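Dihydrofolate reductase (Moritella profunda, PDB 3IA5) probably catalyses the NADPH-dependent reduction of 7,8-dihydrofolate to 5,6,7,8-tetrahydrofolate, a key step in folate metabolism. Local coordinates at residues Asp110-Thr115 with Tyr133-Ile138; Ile138-Tyr143 with Asn152-Leu157. All coordinates share one frame; numbering follows the deposited sequence.

Contact 1: Asp110-Thr115 with Tyr133-Ile138; sequences DRLYLT and YNWQEI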
# COMPACT_ATOMS: atom_id res chain seq x y z
N ASP A 110 11.95 -2.32 -2.47
CA ASP A 110 13.02 -1.37 -2.14
C ASP A 110 12.61 -0.38 -1.05
O ASP A 110 13.46 0.11 -0.32
CB ASP A 110 13.42 -0.58 -3.41
CG ASP A 110 14.03 -1.48 -4.50
OD1 ASP A 110 13.39 -1.70 -5.55
OD2 ASP A 110 15.14 -1.99 -4.27
N ARG A 111 11.31 -0.05 -0.99
CA ARG A 111 10.81 0.99 -0.11
C ARG A 111 9.48 0.57 0.50
O ARG A 111 8.68 -0.10 -0.14
CB ARG A 111 10.57 2.33 -0.85
CG ARG A 111 11.81 2.98 -1.52
CD ARG A 111 11.39 4.19 -2.37
NE ARG A 111 12.53 5.05 -2.63
CZ ARG A 111 12.51 6.13 -3.40
NH1 ARG A 111 11.39 6.52 -4.00
NH2 ARG A 111 13.63 6.81 -3.57
N LEU A 112 9.25 1.01 1.73
CA LEU A 112 7.92 0.92 2.34
C LEU A 112 7.43 2.31 2.76
O LEU A 112 8.13 3.05 3.47
CB LEU A 112 7.95 0.00 3.54
CG LEU A 112 8.57 -1.39 3.33
CD1 LEU A 112 8.70 -2.11 4.69
CD2 LEU A 112 7.72 -2.19 2.39
N TYR A 113 6.22 2.62 2.34
CA TYR A 113 5.57 3.86 2.67
C TYR A 113 4.50 3.49 3.70
O TYR A 113 3.46 2.94 3.34
CB TYR A 113 4.86 4.44 1.45
CG TYR A 113 5.69 5.05 0.34
CD1 TYR A 113 5.53 6.38 -0.01
CD2 TYR A 113 6.56 4.28 -0.41
CE1 TYR A 113 6.23 6.95 -1.07
CE2 TYR A 113 7.28 4.82 -1.46
CZ TYR A 113 7.12 6.16 -1.80
OH TYR A 113 7.83 6.68 -2.86
N LEU A 114 4.77 3.79 4.97
CA LEU A 114 3.94 3.33 6.09
C LEU A 114 3.35 4.45 6.93
O LEU A 114 4.07 5.27 7.53
CB LEU A 114 4.75 2.42 7.00
CG LEU A 114 5.49 1.26 6.31
CD1 LEU A 114 6.29 0.48 7.38
CD2 LEU A 114 4.48 0.35 5.57
N THR A 115 2.03 4.49 6.98
CA THR A 115 1.34 5.36 7.91
C THR A 115 1.07 4.56 9.18
O THR A 115 0.18 3.69 9.20
CB THR A 115 0.03 5.81 7.30
OG1 THR A 115 0.29 6.60 6.13
CG2 THR A 115 -0.79 6.65 8.35
N TYR A 133 14.19 -7.69 7.76
CA TYR A 133 15.19 -7.10 6.85
C TYR A 133 15.73 -5.79 7.42
O TYR A 133 15.21 -5.28 8.41
CB TYR A 133 14.62 -6.81 5.47
CG TYR A 133 13.95 -7.98 4.76
CD1 TYR A 133 12.58 -8.12 4.79
CD2 TYR A 133 14.69 -8.92 4.04
CE1 TYR A 133 11.95 -9.17 4.13
CE2 TYR A 133 14.08 -9.97 3.38
CZ TYR A 133 12.71 -10.09 3.42
OH TYR A 133 12.07 -11.13 2.78
N ASN A 134 16.74 -5.23 6.78
CA ASN A 134 17.38 -4.00 7.24
C ASN A 134 16.89 -2.77 6.47
O ASN A 134 16.89 -2.76 5.23
CB ASN A 134 18.91 -4.12 7.13
CG ASN A 134 19.43 -5.46 7.67
OD1 ASN A 134 19.37 -5.73 8.88
ND2 ASN A 134 19.95 -6.29 6.77
N TRP A 135 16.52 -1.72 7.19
CA TRP A 135 15.93 -0.51 6.59
C TRP A 135 16.51 0.79 7.14
O TRP A 135 16.80 0.86 8.32
CB TRP A 135 14.41 -0.48 6.86
CG TRP A 135 13.69 -1.71 6.40
CD1 TRP A 135 13.48 -2.85 7.12
CD2 TRP A 135 13.10 -1.92 5.11
NE1 TRP A 135 12.79 -3.76 6.36
CE2 TRP A 135 12.55 -3.21 5.12
CE3 TRP A 135 12.99 -1.13 3.95
CZ2 TRP A 135 11.89 -3.75 4.01
CZ3 TRP A 135 12.35 -1.67 2.85
CH2 TRP A 135 11.79 -2.97 2.90
N GLN A 136 16.64 1.81 6.30
CA GLN A 136 16.84 3.18 6.76
C GLN A 136 15.58 4.02 6.55
O GLN A 136 14.83 3.83 5.58
CB GLN A 136 18.02 3.86 6.03
CG GLN A 136 19.39 3.28 6.32
CD GLN A 136 20.26 4.16 7.24
OE1 GLN A 136 19.78 4.83 8.16
NE2 GLN A 136 21.58 4.13 6.99
N GLU A 137 15.35 4.96 7.46
CA GLU A 137 14.25 5.88 7.28
C GLU A 137 14.74 7.10 6.50
O GLU A 137 15.66 7.78 6.91
CB GLU A 137 13.67 6.32 8.63
CG GLU A 137 12.24 6.91 8.53
CD GLU A 137 11.66 7.29 9.89
OE1 GLU A 137 12.29 8.10 10.60
OE2 GLU A 137 10.59 6.79 10.25
N ILE A 138 14.14 7.32 5.34
CA ILE A 138 14.44 8.45 4.48
C ILE A 138 13.71 9.69 5.01
O ILE A 138 14.20 10.82 4.89
CB ILE A 138 13.91 8.15 3.04
CG1 ILE A 138 14.64 6.97 2.45
CG2 ILE A 138 14.11 9.37 2.09
CD1 ILE A 138 14.14 6.66 1.06
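The Trp135 indole takes Leu112 over one face and the backbone of Asp110 and Arg111 at its edge. Leu112 CD1 lies 3.8 Å from the centroid of the six-membered ring of Trp135 and 20° off the ring normal, which meets the geometry of a CH-pi contact; the two side chains run at about a right angle. Leu112 CG touches the outer corner of the benzo ring, 3.6 Å from Trp135 CH2. Near the ring plane, Asp110 O comes within 3.8 Å of Trp135 CZ3, with Arg111 CA beside it. With CG of Trp135 anti to the carbonyl carbon (chi1 -55°) and the indole turned about CB-CG to chi2 89°, the benzo part is presented to Leu112. A hydrogen bond from Trp135 NE1 to Tyr130 O helps to fix the rotation of the indole, and Leu112 also packs on Tyr130.

The second flat group, the Arg111 guanidinium, meets Ile138 obliquely: Ile138 CD1 is 4.3 Å from Arg111 NE. Salt bridges run from Arg111 NE to Glu159 and from Arg111 NH1 to Glu92; the Ile138 methyl adds an apolar contact.

No hydrogen bond joins the two segments. Their strand axes approach no closer than 8.9 Å, and Leu112 pairs through its backbone with Leu158 of strand 153-160, which runs between them. Trp135 therefore reaches past an intervening strand to the start of strand 111-117. This second-neighbour packing belongs to the antiparallel C-terminal edge of the mixed eight-stranded sheet characteristic of the dihydrofolate reductase fold.

Contact 2: Ile138-Tyr143 with Asn152-Leu157; sequences IEHESY and NYRFSL
Tyr143 N donates to Tyr153 O at 2.7 Å, and Tyr153 N returns a bond to Tyr143 O. Glu141 and Phe155 form the next hydrogen-bonded antiparallel pair, with Phe155 N 2.8 Å from Glu141 O. At Leu157 the ladder changes: Ile138 N reaches Leu157 O while Leu157 N bonds Glu139 O, so two residues face one. With helix-like torsions at Ile138 (-80/-34°), this is consistent with a classic beta bulge.

On the face of His140 and Arg154, the guanidinium lies flat on the imidazole, centres 3.7 Å apart and planes at 12°. The extended Arg154 chain brings it there, and Arg154 NH2 also salt-bridges Glu137 OE2.

The other face carries Glu139, Glu141, Tyr143, Tyr153, Phe155 and Leu157. Tyr143 OH donates to the anti lone pair of Glu141 OE2 at 2.6 Å. Glu141 runs alongside Phe155, its OE1 3.6 Å from CD2 of that ring. The Tyr143 and Tyr153 rings are nearly parallel but slid apart, centroids 4.9 Å apart, and barely overlap.

Helix 27-36 packs on this tyrosine face through Leu31, and Phe155 and Leu157 lean on strand 111-117, the inner neighbour of strand 153-160; strand 135-143 forms the sheet's edge within the chain.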
# COMPACT_ATOMS: atom_id res chain seq x y z
N ILE A 138 14.14 7.32 5.34
CA ILE A 138 14.44 8.45 4.48
C ILE A 138 13.71 9.69 5.01
O ILE A 138 14.20 10.82 4.89
CB ILE A 138 13.91 8.15 3.04
CG1 ILE A 138 14.64 6.97 2.45
CG2 ILE A 138 14.11 9.37 2.09
CD1 ILE A 138 14.14 6.66 1.06
N GLU A 139 12.52 9.47 5.57
CA GLU A 139 11.73 10.57 6.06
C GLU A 139 10.60 10.13 6.96
O GLU A 139 10.15 8.96 6.92
CB GLU A 139 11.17 11.37 4.88
CG GLU A 139 10.00 10.69 4.19
CD GLU A 139 9.10 11.67 3.45
OE1 GLU A 139 8.29 12.36 4.09
OE2 GLU A 139 9.18 11.72 2.22
N HIS A 140 10.13 11.08 7.76
CA HIS A 140 8.89 10.87 8.51
C HIS A 140 8.16 12.18 8.74
O HIS A 140 8.76 13.25 8.69
CB HIS A 140 9.15 10.16 9.85
CG HIS A 140 9.95 10.97 10.82
ND1 HIS A 140 11.32 10.91 10.89
CD2 HIS A 140 9.56 11.85 11.78
CE1 HIS A 140 11.75 11.72 11.83
NE2 HIS A 140 10.70 12.30 12.40
N GLU A 141 6.85 12.07 8.92
CA GLU A 141 5.98 13.21 9.22
C GLU A 141 5.03 12.74 10.33
O GLU A 141 4.32 11.74 10.17
CB GLU A 141 5.18 13.62 7.97
CG GLU A 141 6.05 13.58 6.68
CD GLU A 141 5.29 13.37 5.35
OE1 GLU A 141 5.99 13.09 4.35
OE2 GLU A 141 4.04 13.49 5.27
N SER A 142 5.02 13.44 11.47
CA SER A 142 4.10 13.12 12.57
C SER A 142 2.88 14.02 12.56
O SER A 142 3.00 15.23 12.37
CB SER A 142 4.82 13.25 13.89
OG SER A 142 5.99 12.46 13.85
N TYR A 143 1.70 13.45 12.76
CA TYR A 143 0.47 14.23 12.76
C TYR A 143 -0.33 14.06 14.04
O TYR A 143 -0.48 12.93 14.54
CB TYR A 143 -0.41 13.86 11.57
CG TYR A 143 0.23 14.07 10.21
CD1 TYR A 143 1.00 13.07 9.62
CD2 TYR A 143 0.04 15.26 9.50
CE1 TYR A 143 1.59 13.25 8.37
CE2 TYR A 143 0.63 15.46 8.23
CZ TYR A 143 1.41 14.45 7.68
OH TYR A 143 2.00 14.62 6.47
N ASN A 152 -3.44 9.94 16.73
CA ASN A 152 -2.17 10.43 16.23
C ASN A 152 -1.68 9.41 15.19
O ASN A 152 -1.99 8.20 15.28
CB ASN A 152 -1.13 10.55 17.34
CG ASN A 152 -1.55 11.52 18.46
OD1 ASN A 152 -2.28 12.49 18.23
ND2 ASN A 152 -1.12 11.23 19.67
N TYR A 153 -0.91 9.87 14.22
CA TYR A 153 -0.33 8.97 13.22
C TYR A 153 0.98 9.58 12.74
O TYR A 153 1.18 10.81 12.79
CB TYR A 153 -1.30 8.66 12.05
CG TYR A 153 -1.90 9.92 11.46
CD1 TYR A 153 -2.87 10.65 12.16
CD2 TYR A 153 -1.46 10.42 10.24
CE1 TYR A 153 -3.38 11.83 11.64
CE2 TYR A 153 -1.96 11.59 9.72
CZ TYR A 153 -2.92 12.30 10.43
OH TYR A 153 -3.42 13.48 9.91
N ARG A 154 1.87 8.70 12.31
CA ARG A 154 3.15 9.05 11.74
C ARG A 154 3.42 8.33 10.38
O ARG A 154 3.36 7.09 10.29
CB ARG A 154 4.24 8.70 12.72
CG ARG A 154 5.64 8.98 12.25
CD ARG A 154 6.58 8.37 13.29
NE ARG A 154 7.89 8.05 12.75
CZ ARG A 154 8.99 8.67 13.13
NH1 ARG A 154 8.88 9.63 14.05
NH2 ARG A 154 10.16 8.33 12.63
N PHE A 155 3.68 9.13 9.35
CA PHE A 155 4.09 8.61 8.06
C PHE A 155 5.57 8.39 8.06
O PHE A 155 6.33 9.24 8.50
CB PHE A 155 3.78 9.57 6.90
CG PHE A 155 4.42 9.12 5.60
CD1 PHE A 155 3.82 8.13 4.81
CD2 PHE A 155 5.68 9.63 5.21
CE1 PHE A 155 4.45 7.68 3.62
CE2 PHE A 155 6.28 9.20 4.05
CZ PHE A 155 5.67 8.23 3.25
N SER A 156 5.99 7.25 7.52
CA SER A 156 7.39 6.89 7.45
C SER A 156 7.70 6.23 6.09
O SER A 156 6.92 5.44 5.57
CB SER A 156 7.79 5.98 8.61
OG SER A 156 9.06 5.42 8.37
N LEU A 157 8.81 6.65 5.48
CA LEU A 157 9.35 6.05 4.27
C LEU A 157 10.64 5.35 4.63
O LEU A 157 11.64 5.99 4.90
CB LEU A 157 9.60 7.11 3.21
CG LEU A 157 10.19 6.74 1.82
CD1 LEU A 157 9.48 5.59 1.17
CD2 LEU A 157 10.15 7.95 0.91

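From strand 111-117 the chain passes through a mostly irregular connection, interrupted by short strand 125-126, before strand 135-143 begins; contact 1 closes that loop of 17 residues. Contact 2 then closes the shorter loop of the hairpin between strands 135-143 and 153-160. The two lie in series, neither nesting nor crossing, and meet at Ile138, which serves both. Strand 153-160 returns between the other two strands: Ser156 N lies 2.8 Å from Leu114 O, a probable hydrogen bond, and Tyr113 CE2 packs 3.5 Å from Leu157 CD1. Together the contacts tie the C-terminal hairpin to strand 111-117, and through it to the parallel part of the sheet.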